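Local coordinates for kinetochore protein Mis16 (Schizosaccharomyces japonicus, PDB 4XYH) that probably binds histone H4 and the CENP-A chaperone Scm3 through a WD-repeat beta-propeller, as a kinetochore protein acting on centromeric chromatin, at residues F159-N162 with L163-E166; K278-E281 with Q282-G286. All coordinates share one frame; numbering follows the deposited sequence.

Contact 1: F159-N162 with L163-E166; sequences FDLN and LYRE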
loop_
_atom_site.group_PDB
_atom_site.type_symbol
_atom_site.label_atom_id
_atom_site.label_comp_id
_atom_site.label_asym_id
_atom_site.label_seq_id
_atom_site.Cartn_x
_atom_site.Cartn_y
_atom_site.Cartn_z
ATOM N N PHE A 159 -1.307 -7.685 16.575
ATOM C CA PHE A 159 -2.168 -8.858 16.683
ATOM C C PHE A 159 -1.332 -10.099 16.422
ATOM O O PHE A 159 -0.525 -10.108 15.497
ATOM C CB PHE A 159 -3.321 -8.799 15.675
ATOM C CG PHE A 159 -4.225 -7.603 15.829
ATOM C CD1 PHE A 159 -3.830 -6.349 15.370
ATOM C CD2 PHE A 159 -5.493 -7.735 16.396
ATOM C CE1 PHE A 159 -4.676 -5.251 15.489
ATOM C CE2 PHE A 159 -6.336 -6.639 16.516
ATOM C CZ PHE A 159 -5.924 -5.396 16.056
ATOM N N ASP A 160 -1.505 -11.141 17.233
ATOM C CA ASP A 160 -0.851 -12.426 16.978
ATOM C C ASP A 160 -1.902 -13.472 16.575
ATOM O O ASP A 160 -2.612 -13.983 17.442
ATOM C CB ASP A 160 -0.081 -12.876 18.229
ATOM C CG ASP A 160 0.695 -14.169 18.017
ATOM O OD1 ASP A 160 0.559 -14.831 16.957
ATOM O OD2 ASP A 160 1.460 -14.533 18.927
ATOM N N LEU A 161 -2.007 -13.773 15.277
ATOM C CA LEU A 161 -3.101 -14.607 14.767
ATOM C C LEU A 161 -3.020 -16.039 15.297
ATOM O O LEU A 161 -4.011 -16.768 15.338
ATOM C CB LEU A 161 -3.114 -14.613 13.232
ATOM C CG LEU A 161 -3.335 -13.245 12.552
ATOM C CD1 LEU A 161 -3.511 -13.334 11.020
ATOM C CD2 LEU A 161 -4.483 -12.511 13.188
ATOM N N ASN A 162 -1.830 -16.422 15.722
ATOM C CA ASN A 162 -1.592 -17.749 16.249
ATOM C C ASN A 162 -2.302 -18.052 17.571
ATOM O O ASN A 162 -2.384 -19.204 17.980
ATOM C CB ASN A 162 -0.079 -17.961 16.415
ATOM C CG ASN A 162 0.259 -19.379 16.773
ATOM O OD1 ASN A 162 -0.171 -20.318 16.099
ATOM N ND2 ASN A 162 1.018 -19.551 17.850
ATOM N N LEU A 163 -2.773 -17.019 18.253
ATOM C CA LEU A 163 -3.462 -17.197 19.529
ATOM C C LEU A 163 -4.945 -17.503 19.329
ATOM O O LEU A 163 -5.658 -17.737 20.283
ATOM C CB LEU A 163 -3.327 -15.943 20.406
ATOM C CG LEU A 163 -1.922 -15.475 20.809
ATOM C CD1 LEU A 163 -2.007 -14.199 21.655
ATOM C CD2 LEU A 163 -1.238 -16.580 21.590
ATOM N N TYR A 164 -5.416 -17.467 18.089
ATOM C CA TYR A 164 -6.829 -17.676 17.812
ATOM C C TYR A 164 -7.058 -18.086 16.362
ATOM O O TYR A 164 -7.749 -17.401 15.611
ATOM C CB TYR A 164 -7.647 -16.419 18.164
ATOM C CG TYR A 164 -6.961 -15.075 17.944
ATOM C CD1 TYR A 164 -6.879 -14.510 16.679
ATOM C CD2 TYR A 164 -6.419 -14.365 19.013
ATOM C CE1 TYR A 164 -6.262 -13.289 16.480
ATOM C CE2 TYR A 164 -5.807 -13.139 18.835
ATOM C CZ TYR A 164 -5.729 -12.606 17.563
ATOM O OH TYR A 164 -5.127 -11.392 17.357
ATOM N N ARG A 165 -6.465 -19.214 15.988
ATOM C CA ARG A 165 -6.607 -19.774 14.649
ATOM C C ARG A 165 -8.012 -20.135 14.234
ATOM O O ARG A 165 -8.365 -19.992 13.077
ATOM C CB ARG A 165 -5.756 -21.034 14.513
ATOM C CG ARG A 165 -4.283 -20.788 14.697
ATOM C CD ARG A 165 -3.503 -21.173 13.462
ATOM N NE ARG A 165 -2.085 -20.920 13.681
ATOM C CZ ARG A 165 -1.382 -19.979 13.062
ATOM N NH1 ARG A 165 -1.953 -19.202 12.150
ATOM N NH2 ARG A 165 -0.101 -19.825 13.350
ATOM N N GLU A 166 -8.818 -20.623 15.162
ATOM C CA GLU A 166 -10.080 -21.224 14.765
ATOM C C GLU A 166 -11.272 -20.297 14.895
ATOM O O GLU A 166 -12.273 -20.479 14.207
ATOM C CB GLU A 166 -10.304 -22.509 15.573
ATOM C CG GLU A 166 -9.101 -23.472 15.573
ATOM C CD GLU A 166 -8.700 -23.911 14.170
ATOM O OE1 GLU A 166 -9.559 -23.907 13.251
ATOM O OE2 GLU A 166 -7.509 -24.248 13.979
HETATM O O HOH W 1 -5.340 -20.773 18.088
#
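Leu163 N donates to Asp160 O over 3.1 Å in a nearly straight bond (169°), and Tyr164 N repeats the step to Leu161 O at 3.2 Å, so the chain leaves strand 156-160 in a short 3-10 turn. Asp160 secures its start: with CG anti to the backbone N (chi1 -177°), OD1 receives Asn162 N at 3.1 Å, an Asx turn. Leu163 lays CG and CD1 across the Asp160 side chain. The turn ends strand 156-160, which lies between 146-150 and 176-178 in a beta-propeller blade, and leads toward strand 169-170. Tyr164 turns its ring back along the chain, with Asp160 O 3.4 Å from CZ over one face, displaced toward the rim, while CE1 meets Leu161 CD2 at 3.8 Å. Its OH lies in the plane of the Phe159 ring at the edge, 3.8 Å from Phe159 CD2, and hydrogen-bonds Gln175. Replaced by alanine, Tyr164 would probably leave Gln175 OE1 without its hydroxyl partner and open a gap beside Leu161 CD2 and Phe159. On the outer side, Asn162 OD1 takes a weak, bent bond from Arg165 NH2 at 2.8 Å, the amide and guanidinium planes 55° apart; Asn162 CA sits over the guanidinium, whose stronger partner is Asp145 in a salt bridge.

Contact 2: K278-E281 with Q282-G286; sequences KAHE and QPVNG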
loop_
_atom_site.group_PDB
_atom_site.type_symbol
_atom_site.label_atom_id
_atom_site.label_comp_id
_atom_site.label_asym_id
_atom_site.label_seq_id
_atom_site.Cartn_x
_atom_site.Cartn_y
_atom_site.Cartn_z
ATOM N N LYS A 278 13.662 18.060 -1.722
ATOM C CA LYS A 278 12.326 18.331 -2.214
ATOM C C LYS A 278 12.115 17.423 -3.429
ATOM O O LYS A 278 12.864 17.500 -4.394
ATOM C CB LYS A 278 12.160 19.809 -2.572
ATOM C CG LYS A 278 10.827 20.114 -3.251
ATOM C CD LYS A 278 10.632 21.598 -3.503
ATOM C CE LYS A 278 11.596 22.126 -4.550
ATOM N NZ LYS A 278 10.983 23.261 -5.328
ATOM N N ALA A 279 11.126 16.538 -3.363
ATOM C CA ALA A 279 10.910 15.558 -4.422
ATOM C C ALA A 279 9.919 16.069 -5.455
ATOM O O ALA A 279 10.084 15.816 -6.642
ATOM C CB ALA A 279 10.422 14.218 -3.837
ATOM N N HIS A 280 8.872 16.753 -4.998
ATOM C CA HIS A 280 7.873 17.339 -5.899
ATOM C C HIS A 280 7.524 18.756 -5.441
ATOM O O HIS A 280 7.967 19.175 -4.382
ATOM C CB HIS A 280 6.604 16.481 -5.947
ATOM C CG HIS A 280 6.840 15.087 -6.435
ATOM N ND1 HIS A 280 6.457 14.667 -7.695
ATOM C CD2 HIS A 280 7.421 14.021 -5.843
ATOM C CE1 HIS A 280 6.797 13.401 -7.851
ATOM N NE2 HIS A 280 7.383 12.983 -6.745
ATOM N N GLU A 281 6.713 19.474 -6.222
ATOM C CA GLU A 281 6.266 20.800 -5.810
ATOM C C GLU A 281 5.004 20.687 -4.960
ATOM O O GLU A 281 4.585 21.661 -4.336
ATOM C CB GLU A 281 6.005 21.709 -7.019
ATOM C CG GLU A 281 7.248 22.050 -7.831
ATOM C CD GLU A 281 8.360 22.640 -6.987
ATOM O OE1 GLU A 281 8.068 23.534 -6.156
ATOM O OE2 GLU A 281 9.530 22.200 -7.143
ATOM N N GLN A 282 4.411 19.491 -4.944
ATOM C CA GLN A 282 3.158 19.242 -4.246
ATOM C C GLN A 282 3.328 18.020 -3.341
ATOM O O GLN A 282 4.312 17.304 -3.475
ATOM C CB GLN A 282 2.020 19.032 -5.250
ATOM C CG GLN A 282 1.833 20.187 -6.239
ATOM C CD GLN A 282 0.577 20.026 -7.077
ATOM O OE1 GLN A 282 -0.452 19.555 -6.587
ATOM N NE2 GLN A 282 0.657 20.407 -8.347
ATOM N N PRO A 283 2.387 17.793 -2.400
ATOM C CA PRO A 283 2.461 16.647 -1.484
ATOM C C PRO A 283 2.875 15.315 -2.115
ATOM O O PRO A 283 2.451 14.957 -3.221
ATOM C CB PRO A 283 1.034 16.572 -0.944
ATOM C CG PRO A 283 0.673 18.015 -0.813
ATOM C CD PRO A 283 1.284 18.698 -2.019
ATOM N N VAL A 284 3.737 14.601 -1.404
ATOM C CA VAL A 284 4.168 13.279 -1.831
ATOM C C VAL A 284 3.421 12.217 -1.035
ATOM O O VAL A 284 3.553 12.164 0.190
ATOM C CB VAL A 284 5.680 13.097 -1.652
ATOM C CG1 VAL A 284 6.136 11.837 -2.360
ATOM C CG2 VAL A 284 6.414 14.310 -2.212
ATOM N N ASN A 285 2.648 11.385 -1.737
ATOM C CA ASN A 285 1.716 10.450 -1.098
ATOM C C ASN A 285 2.239 9.047 -0.853
ATOM O O ASN A 285 1.780 8.380 0.068
ATOM C CB ASN A 285 0.431 10.346 -1.924
ATOM C CG ASN A 285 -0.331 11.651 -1.965
ATOM O OD1 ASN A 285 -0.357 12.387 -0.978
ATOM N ND2 ASN A 285 -0.930 11.960 -3.106
ATOM N N GLY A 286 3.167 8.583 -1.682
ATOM C CA GLY A 286 3.679 7.231 -1.528
ATOM C C GLY A 286 5.134 7.119 -1.926
ATOM O O GLY A 286 5.660 7.955 -2.681
#
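His280 and Val284 meet at the turn that carries the chain from strand 275-278, the outer strand of one propeller blade, into strand 284-289, the innermost strand of the next. Ala279-His280 stands where WD repeats commonly carry the Gly-His dipeptide, and the hydrogen bonds of the histidine ring fit that role.

The apolar part of the contact is small and buried. Val284 CG2 approaches His280 CD2 at 3.8 Å, obliquely to the imidazole, and the two side chains cross at about a right angle. With CG2 beside its own backbone N and CG1 anti to that N (chi1 -168°), the valine turns one methyl to the histidine; the same CG2 lies 4.3 Å from Ala279 CB, so a single methyl group serves both residues. His280 CB also packs against the backbone, 3.5 Å from Gln282 O.

The polar bonds of the imidazole run to the blade that follows, whose strand 284-289 opens with a classic beta bulge opposite Ala300. NE2 pairs with Thr299 OG1 on strand 296-301 and ND1 with Asp303 OD2 in the loop beyond it, so both ring nitrogens are engaged and the rotation of the ring is fixed. This set is consistent with the His-Ser/Thr-Asp part of the Trp-Ser/Thr-His-Asp network of WD40 blades.

At the exposed part of the turn, Glu281 and Lys278 form a salt bridge. Glu281 bends back at chi2 (-54°) toward the lysine three residues earlier, and its OE2 receives Lys278 NZ on the syn lone pair at 2.6 Å.

In the fold
Contact 1 and contact 2 lie in series along the chain, 159-166 closing well before 278-286 opens, and on opposite sides of the chain's centre. Their centres are 39 Å apart and their nearest atoms about 22 Å, so they do not touch. They share no sheet: contact 1 follows strand 156-160, in the sheet with 136-140 and 146-150, whereas contact 2 links strand 275-278 of one four-stranded sheet to strand 284-289 of the next. Both lie where the chain passes beside two adjoining blades, since contact 1 also touches strand 123-130 of the neighbouring sheet, and both belong to the propeller scaffold, at separate points round it.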